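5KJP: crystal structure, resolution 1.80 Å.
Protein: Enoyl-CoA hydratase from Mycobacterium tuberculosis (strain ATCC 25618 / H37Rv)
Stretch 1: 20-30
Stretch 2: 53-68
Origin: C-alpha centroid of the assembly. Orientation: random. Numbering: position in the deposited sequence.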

ATOM      1  N   GLU A  20      18.024  18.774 -22.055  1.00 20.26           N
ATOM      2  CA  GLU A  20      17.623  18.828 -23.453  1.00 24.42           C
ATOM      3  C   GLU A  20      16.111  18.792 -23.580  1.00 23.24           C
ATOM      4  O   GLU A  20      15.452  17.945 -22.980  1.00 21.94           O
ATOM      5  N   GLN A  21      15.560  19.713 -24.361  1.00 21.63           N
ATOM      6  CA  GLN A  21      14.132  19.688 -24.654  1.00 22.63           C
ATOM      7  C   GLN A  21      13.860  18.939 -25.954  1.00 25.44           C
ATOM      8  O   GLN A  21      14.438  19.255 -26.997  1.00 26.04           O
ATOM      9  N   ARG A  22      12.991  17.936 -25.881  1.00 24.36           N
ATOM     10  CA  ARG A  22      12.491  17.259 -27.070  1.00 27.93           C
ATOM     11  C   ARG A  22      10.987  17.418 -27.093  1.00 28.18           C
ATOM     12  O   ARG A  22      10.278  16.758 -26.331  1.00 26.40           O
ATOM     13  N   ASP A  23      10.512  18.306 -27.960  1.00 32.60           N
ATOM     14  CA  ASP A  23       9.110  18.707 -27.980  1.00 34.09           C
ATOM     15  C   ASP A  23       8.691  19.194 -26.594  1.00 29.86           C
ATOM     16  O   ASP A  23       9.211  20.196 -26.096  1.00 34.44           O
ATOM     17  N   ARG A  24       7.772  18.474 -25.962  1.00 25.28           N
ATOM     18  CA  ARG A  24       7.247  18.901 -24.670  1.00 26.22           C
ATOM     19  C   ARG A  24       7.866  18.115 -23.513  1.00 20.22           C
ATOM     20  O   ARG A  24       7.379  18.170 -22.379  1.00 18.97           O
ATOM     21  N   ILE A  25       8.946  17.397 -23.803  1.00 16.95           N
ATOM     22  CA  ILE A  25       9.620  16.593 -22.791  1.00 17.39           C
ATOM     23  C   ILE A  25      10.972  17.197 -22.432  1.00 19.49           C
ATOM     24  O   ILE A  25      11.789  17.492 -23.309  1.00 21.70           O
ATOM     25  N   LEU A  26      11.210  17.389 -21.140  1.00 17.26           N
ATOM     26  CA  LEU A  26      12.510  17.861 -20.696  1.00 18.05           C
ATOM     27  C   LEU A  26      13.362  16.686 -20.226  1.00 17.32           C
ATOM     28  O   LEU A  26      13.029  16.025 -19.245  1.00 18.01           O
ATOM     29  N   ILE A  27      14.460  16.420 -20.927  1.00 15.25           N
ATOM     30  CA  ILE A  27      15.359  15.341 -20.515  1.00 14.69           C
ATOM     31  C   ILE A  27      16.531  15.895 -19.705  1.00 16.05           C
ATOM     32  O   ILE A  27      17.324  16.704 -20.199  1.00 18.21           O
ATOM     33  N   ILE A  28      16.618  15.446 -18.459  1.00 14.19           N
ATOM     34  CA  ILE A  28      17.600  15.932 -17.495  1.00 14.43           C
ATOM     35  C   ILE A  28      18.601  14.824 -17.204  1.00 19.68           C
ATOM     36  O   ILE A  28      18.222  13.739 -16.751  1.00 16.90           O
ATOM     37  N   THR A  29      19.875  15.092 -17.467  1.00 16.08           N
ATOM     38  CA  THR A  29      20.904  14.074 -17.311  1.00 15.80           C
ATOM     39  C   THR A  29      21.977  14.499 -16.324  1.00 19.05           C
ATOM     40  O   THR A  29      22.678  15.492 -16.547  1.00 21.34           O
ATOM     41  N   ILE A  30      22.109  13.758 -15.226  1.00 14.83           N
ATOM     42  CA  ILE A  30      23.224  13.997 -14.323  1.00 16.26           C
ATOM     43  C   ILE A  30      24.500  13.586 -15.044  1.00 16.94           C
ATOM     44  O   ILE A  30      24.594  12.482 -15.594  1.00 19.43           O
ATOM     45  N   GLN A  53      12.590  24.951 -14.491  1.00 22.93           N
ATOM     46  CA  GLN A  53      12.388  25.118 -15.924  1.00 23.23           C
ATOM     47  C   GLN A  53      11.163  24.341 -16.393  1.00 20.76           C
ATOM     48  O   GLN A  53      10.322  24.871 -17.126  1.00 20.64           O
ATOM     49  N   LEU A  54      11.083  23.081 -15.972  1.00 17.71           N
ATOM     50  CA  LEU A  54       9.943  22.223 -16.277  1.00 20.40           C
ATOM     51  C   LEU A  54       8.627  22.892 -15.906  1.00 18.11           C
ATOM     52  O   LEU A  54       7.741  23.039 -16.744  1.00 16.42           O
ATOM     53  N   ASP A  55       8.511  23.313 -14.651  1.00 19.97           N
ATOM     54  CA  ASP A  55       7.233  23.804 -14.149  1.00 20.74           C
ATOM     55  C   ASP A  55       6.910  25.198 -14.684  1.00 24.54           C
ATOM     56  O   ASP A  55       5.740  25.562 -14.811  1.00 24.77           O
ATOM     57  N   GLY A  56       7.941  25.963 -15.026  1.00 22.77           N
ATOM     58  CA  GLY A  56       7.750  27.336 -15.464  1.00 23.73           C
ATOM     59  C   GLY A  56       7.493  27.516 -16.950  1.00 28.83           C
ATOM     60  O   GLY A  56       7.031  28.573 -17.379  1.00 25.15           O
ATOM     61  N   ASP A  57       7.792  26.494 -17.743  1.00 23.71           N
ATOM     62  CA  ASP A  57       7.706  26.617 -19.196  1.00 26.86           C
ATOM     63  C   ASP A  57       6.421  25.975 -19.713  1.00 28.78           C
ATOM     64  O   ASP A  57       6.237  24.766 -19.605  1.00 23.56           O
ATOM     65  N   ALA A  58       5.544  26.794 -20.287  1.00 29.44           N
ATOM     66  CA  ALA A  58       4.253  26.324 -20.780  1.00 27.51           C
ATOM     67  C   ALA A  58       4.406  25.334 -21.933  1.00 27.30           C
ATOM     68  O   ALA A  58       3.483  24.581 -22.238  1.00 31.58           O
ATOM     69  N   GLY A  59       5.576  25.339 -22.567  1.00 25.29           N
ATOM     70  CA  GLY A  59       5.870  24.424 -23.659  1.00 27.85           C
ATOM     71  C   GLY A  59       6.402  23.071 -23.214  1.00 28.84           C
ATOM     72  O   GLY A  59       6.718  22.218 -24.045  1.00 25.86           O
ATOM     73  N   LEU A  60       6.514  22.872 -21.902  1.00 19.94           N
ATOM     74  CA  LEU A  60       6.956  21.590 -21.365  1.00 16.20           C
ATOM     75  C   LEU A  60       5.815  20.916 -20.614  1.00 18.35           C
ATOM     76  O   LEU A  60       5.038  21.580 -19.924  1.00 18.99           O
ATOM     77  N   SER A  61       5.723  19.599 -20.747  1.00 16.65           N
ATOM     78  CA  SER A  61       4.650  18.842 -20.107  1.00 15.50           C
ATOM     79  C   SER A  61       5.174  17.820 -19.101  1.00 14.86           C
ATOM     80  O   SER A  61       4.578  17.618 -18.045  1.00 18.72           O
ATOM     81  N   VAL A  62       6.288  17.177 -19.437  1.00 15.29           N
ATOM     82  CA  VAL A  62       6.832  16.074 -18.647  1.00 13.52           C
ATOM     83  C   VAL A  62       8.354  16.168 -18.629  1.00 15.28           C
ATOM     84  O   VAL A  62       8.961  16.625 -19.600  1.00 16.76           O
ATOM     85  N   ALA A  63       8.975  15.748 -17.529  1.00 12.47           N
ATOM     86  CA  ALA A  63      10.428  15.632 -17.489  1.00 15.88           C
ATOM     87  C   ALA A  63      10.872  14.189 -17.253  1.00 15.28           C
ATOM     88  O   ALA A  63      10.149  13.390 -16.650  1.00 14.99           O
ATOM     89  N   ILE A  64      12.062  13.870 -17.747  1.00 11.65           N
ATOM     90  CA  ILE A  64      12.713  12.603 -17.455  1.00 11.32           C
ATOM     91  C   ILE A  64      14.060  12.878 -16.810  1.00 14.24           C
ATOM     92  O   ILE A  64      14.850  13.684 -17.319  1.00 15.14           O
ATOM     93  N   LEU A  65      14.310  12.227 -15.682  1.00 13.25           N
ATOM     94  CA  LEU A  65      15.598  12.338 -15.007  1.00 14.56           C
ATOM     95  C   LEU A  65      16.397  11.055 -15.189  1.00 14.55           C
ATOM     96  O   LEU A  65      15.897   9.959 -14.931  1.00 15.06           O
ATOM     97  N   THR A  66      17.643  11.190 -15.624  1.00 14.74           N
ATOM     98  CA  THR A  66      18.479  10.023 -15.834  1.00 15.42           C
ATOM     99  C   THR A  66      19.931  10.347 -15.480  1.00 19.22           C
ATOM    100  O   THR A  66      20.295  11.512 -15.338  1.00 16.59           O
ATOM    101  N   GLY A  67      20.750   9.317 -15.293  1.00 15.70           N
ATOM    102  CA  GLY A  67      22.163   9.524 -15.030  1.00 16.50           C
ATOM    103  C   GLY A  67      22.971   9.149 -16.253  1.00 19.55           C
ATOM    104  O   GLY A  67      22.788   8.069 -16.813  1.00 26.00           O
ATOM    105  N   GLY A  68      23.862  10.038 -16.673  1.00 17.67           N
ATOM    106  CA  GLY A  68      24.661   9.798 -17.859  1.00 20.50           C
ATOM    107  C   GLY A  68      25.623   8.643 -17.677  1.00 26.66           C
ATOM    108  O   GLY A  68      26.126   8.410 -16.578  1.00 27.03           O
TER

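Strands 25-30 and 62-67 run parallel, and their side chains alternate between the two faces of the sheet. Three residues, Arg24, Leu26 and Ile64, cover the most surface.

Arg24 stands just before its strand, beside the turn that leads stretch 2 into its own. Its CB points sideways, and chi angles m, t, p curl the long side chain back over that turn. A guanidinium suits this place because its several N-H groups can serve acceptors in different directions: Arg24 NE donates to Ser61 OG at 2.6 Å, and Arg24 NH2 to Ala58 O at 2.8 Å. Both acceptors lie near the guanidinium plane, while Gly59 O and Leu60 N lie over one face. A water accepts from Arg24 NH2 (3.0 Å) and donates to Leu60 O (2.8 Å). Ser61, chi1 m, points toward stretch 1, and its short side chain brings the hydroxyl within reach.

Leu26 (t, p) is buried, and its branched end packs mainly on apolar neighbours, with Gln53 NE2 3.7 Å from Leu26 CD1. Leu26 CD1 lies 3.8 Å from Leu60 CD1, Leu26 CD2 4.3 Å from Leu54 CB on the helix, and Leu26 CB 4.2 Å from Ala63 CB. The small Ala63 also receives Ile28 CD1 at 4.0 Å from its CB. Farther along this face, Leu65 (t, p) places CD1 4.0 Å from Ile28 CG2 and 4.1 Å from Ile30 CG1.

On the other face, Ile64 (m, t) extends CD1 to 4.0 Å from Ile25 CG2; beta-branched residues such as these favour extended backbone. Thr29 (m) and Thr66 (t) follow, with OG1 of Thr29 3.5 Å from CG2 of Thr66.

Gln21 (t, t) is exposed, and its CB points toward stretch 2. Gln21 NE2 donates to Asp23 O at 2.7 Å, and water links Gln21 to stretch 2: one water donates to Gln21 OE1 (3.2 Å) and Asp57 OD2 (2.6 Å) and accepts from Gln53 NE2 (2.8 Å).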

ATOM      1  CB  GLU A  20      18.227  17.667 -24.242  1.00 31.16           C
ATOM      2  CG  GLU A  20      17.863  17.690 -25.718  1.00 40.50           C
ATOM      3  CD  GLU A  20      18.122  16.365 -26.412  1.00 51.25           C
ATOM      4  OE1 GLU A  20      18.841  15.519 -25.838  1.00 43.02           O
ATOM      5  OE2 GLU A  20      17.604  16.176 -27.535  1.00 51.67           O
ATOM      6  CB  GLN A  21      13.571  21.107 -24.745  1.00 23.29           C
ATOM      7  CG  GLN A  21      12.132  21.162 -25.240  1.00 29.48           C
ATOM      8  CD  GLN A  21      11.497  22.525 -25.044  1.00 36.60           C
ATOM      9  OE1 GLN A  21      12.165  23.484 -24.651  1.00 37.62           O
ATOM     10  NE2 GLN A  21      10.199  22.619 -25.318  1.00 30.37           N
ATOM     11  CB  ARG A  22      12.882  15.782 -27.084  1.00 31.69           C
ATOM     12  CG  ARG A  22      14.381  15.561 -27.096  1.00 49.80           C
ATOM     13  CD  ARG A  22      14.753  14.123 -27.419  1.00 49.91           C
ATOM     14  NE  ARG A  22      16.145  13.855 -27.063  1.00 54.34           N
ATOM     15  CZ  ARG A  22      16.686  12.643 -27.010  1.00 54.42           C
ATOM     16  NH1 ARG A  22      17.960  12.499 -26.672  1.00 54.60           N
ATOM     17  NH2 ARG A  22      15.954  11.575 -27.294  1.00 57.35           N
ATOM     18  CB  ASP A  23       8.217  17.556 -28.448  1.00 45.17           C
ATOM     19  CG  ASP A  23       8.567  17.081 -29.850  1.00 62.09           C
ATOM     20  OD1 ASP A  23       8.837  17.937 -30.722  1.00 64.22           O
ATOM     21  OD2 ASP A  23       8.576  15.852 -30.080  1.00 54.48           O
ATOM     22  CB  ARG A  24       5.727  18.763 -24.656  1.00 28.32           C
ATOM     23  CG  ARG A  24       5.049  19.449 -25.841  1.00 26.77           C
ATOM     24  CD  ARG A  24       3.550  19.521 -25.636  1.00 30.69           C
ATOM     25  NE  ARG A  24       3.241  20.184 -24.375  1.00 36.43           N
ATOM     26  CZ  ARG A  24       3.135  21.501 -24.231  1.00 35.67           C
ATOM     27  NH1 ARG A  24       3.295  22.301 -25.279  1.00 35.40           N
ATOM     28  NH2 ARG A  24       2.862  22.017 -23.040  1.00 33.93           N
ATOM     29  CB  ILE A  25       9.816  15.138 -23.265  1.00 21.65           C
ATOM     30  CG1 ILE A  25       8.458  14.465 -23.471  1.00 21.74           C
ATOM     31  CG2 ILE A  25      10.640  14.343 -22.253  1.00 16.87           C
ATOM     32  CD1 ILE A  25       8.505  13.279 -24.413  1.00 24.71           C
ATOM     33  CB  LEU A  26      12.364  18.892 -19.575  1.00 17.42           C
ATOM     34  CG  LEU A  26      13.649  19.701 -19.331  1.00 20.96           C
ATOM     35  CD1 LEU A  26      13.910  20.632 -20.521  1.00 19.00           C
ATOM     36  CD2 LEU A  26      13.610  20.473 -18.011  1.00 16.85           C
ATOM     37  CB  ILE A  27      15.893  14.554 -21.717  1.00 17.77           C
ATOM     38  CG1 ILE A  27      14.723  14.061 -22.578  1.00 19.97           C
ATOM     39  CG2 ILE A  27      16.768  13.387 -21.249  1.00 20.75           C
ATOM     40  CD1 ILE A  27      15.164  13.353 -23.830  1.00 27.11           C
ATOM     41  CB  ILE A  28      16.927  16.371 -16.175  1.00 13.86           C
ATOM     42  CG1 ILE A  28      15.751  17.315 -16.459  1.00 17.31           C
ATOM     43  CG2 ILE A  28      17.949  17.006 -15.230  1.00 18.52           C
ATOM     44  CD1 ILE A  28      14.739  17.395 -15.323  1.00 14.73           C
ATOM     45  CB  THR A  29      21.565  13.758 -18.666  1.00 22.04           C
ATOM     46  OG1 THR A  29      20.555  13.348 -19.595  1.00 22.88           O
ATOM     47  CG2 THR A  29      22.601  12.652 -18.517  1.00 20.10           C
ATOM     48  CB  ILE A  30      23.083  13.240 -12.987  1.00 16.96           C
ATOM     49  CG1 ILE A  30      21.759  13.605 -12.308  1.00 17.17           C
ATOM     50  CG2 ILE A  30      24.264  13.567 -12.077  1.00 16.88           C
ATOM     51  CD1 ILE A  30      21.382  12.668 -11.149  1.00 22.20           C
ATOM     52  CB  GLN A  53      13.620  24.663 -16.698  1.00 25.20           C
ATOM     53  CG  GLN A  53      13.487  24.813 -18.205  1.00 23.57           C
ATOM     54  CD  GLN A  53      14.724  24.335 -18.944  1.00 27.54           C
ATOM     55  OE1 GLN A  53      15.751  24.040 -18.332  1.00 31.05           O
ATOM     56  NE2 GLN A  53      14.628  24.244 -20.265  1.00 25.36           N
ATOM     57  CB  LEU A  54      10.060  20.882 -15.538  1.00 14.25           C
ATOM     58  CG  LEU A  54       8.796  20.011 -15.539  1.00 13.39           C
ATOM     59  CD1 LEU A  54       8.469  19.510 -16.956  1.00 16.18           C
ATOM     60  CD2 LEU A  54       8.939  18.851 -14.551  1.00 13.01           C
ATOM     61  CB  ASP A  55       7.222  23.803 -12.616  1.00 20.19           C
ATOM     62  CG  ASP A  55       6.954  22.416 -12.035  1.00 24.47           C
ATOM     63  OD1 ASP A  55       6.522  21.519 -12.795  1.00 18.21           O
ATOM     64  OD2 ASP A  55       7.173  22.223 -10.820  1.00 20.35           O
ATOM     65  CB  ASP A  57       8.938  25.980 -19.849  1.00 28.79           C
ATOM     66  CG  ASP A  57       9.012  26.214 -21.353  1.00 31.04           C
ATOM     67  OD1 ASP A  57       7.998  26.586 -21.983  1.00 29.55           O
ATOM     68  OD2 ASP A  57      10.108  26.012 -21.911  1.00 34.62           O
ATOM     69  CB  ALA A  58       3.391  27.507 -21.209  1.00 28.72           C
ATOM     70  CB  LEU A  60       8.160  21.766 -20.437  1.00 18.38           C
ATOM     71  CG  LEU A  60       9.479  22.207 -21.081  1.00 24.05           C
ATOM     72  CD1 LEU A  60      10.555  22.434 -20.014  1.00 19.84           C
ATOM     73  CD2 LEU A  60       9.943  21.180 -22.110  1.00 21.93           C
ATOM     74  CB  SER A  61       3.798  18.137 -21.163  1.00 19.67           C
ATOM     75  OG  SER A  61       3.103  19.080 -21.971  1.00 24.26           O
ATOM     76  CB  VAL A  62       6.398  14.689 -19.223  1.00 16.40           C
ATOM     77  CG1 VAL A  62       7.083  13.534 -18.485  1.00 15.74           C
ATOM     78  CG2 VAL A  62       4.881  14.520 -19.166  1.00 18.66           C
ATOM     79  CB  ALA A  63      11.005  16.528 -16.419  1.00 14.69           C
ATOM     80  CB  ILE A  64      12.922  11.750 -18.721  1.00 11.66           C
ATOM     81  CG1 ILE A  64      11.583  11.468 -19.413  1.00 11.55           C
ATOM     82  CG2 ILE A  64      13.662  10.456 -18.380  1.00 14.91           C
ATOM     83  CD1 ILE A  64      11.745  10.837 -20.790  1.00 13.19           C
ATOM     84  CB  LEU A  65      15.412  12.633 -13.519  1.00 11.64           C
ATOM     85  CG  LEU A  65      16.688  12.552 -12.666  1.00 13.76           C
ATOM     86  CD1 LEU A  65      17.696  13.637 -13.081  1.00 15.04           C
ATOM     87  CD2 LEU A  65      16.347  12.658 -11.187  1.00 13.93           C
ATOM     88  CB  THR A  66      18.358   9.519 -17.301  1.00 16.83           C
ATOM     89  OG1 THR A  66      18.810   8.161 -17.389  1.00 16.37           O
ATOM     90  CG2 THR A  66      19.142  10.407 -18.270  1.00 19.65           C
TER
HETATM   91  O   HOH W   1      12.526  25.093 -21.873  1.00 32.82           O
HETATM   92  O   HOH W   2       9.655  25.653 -24.782  1.00 43.20           O
HETATM   93  O   HOH W   3       2.274  21.586 -20.133  1.00 32.99           O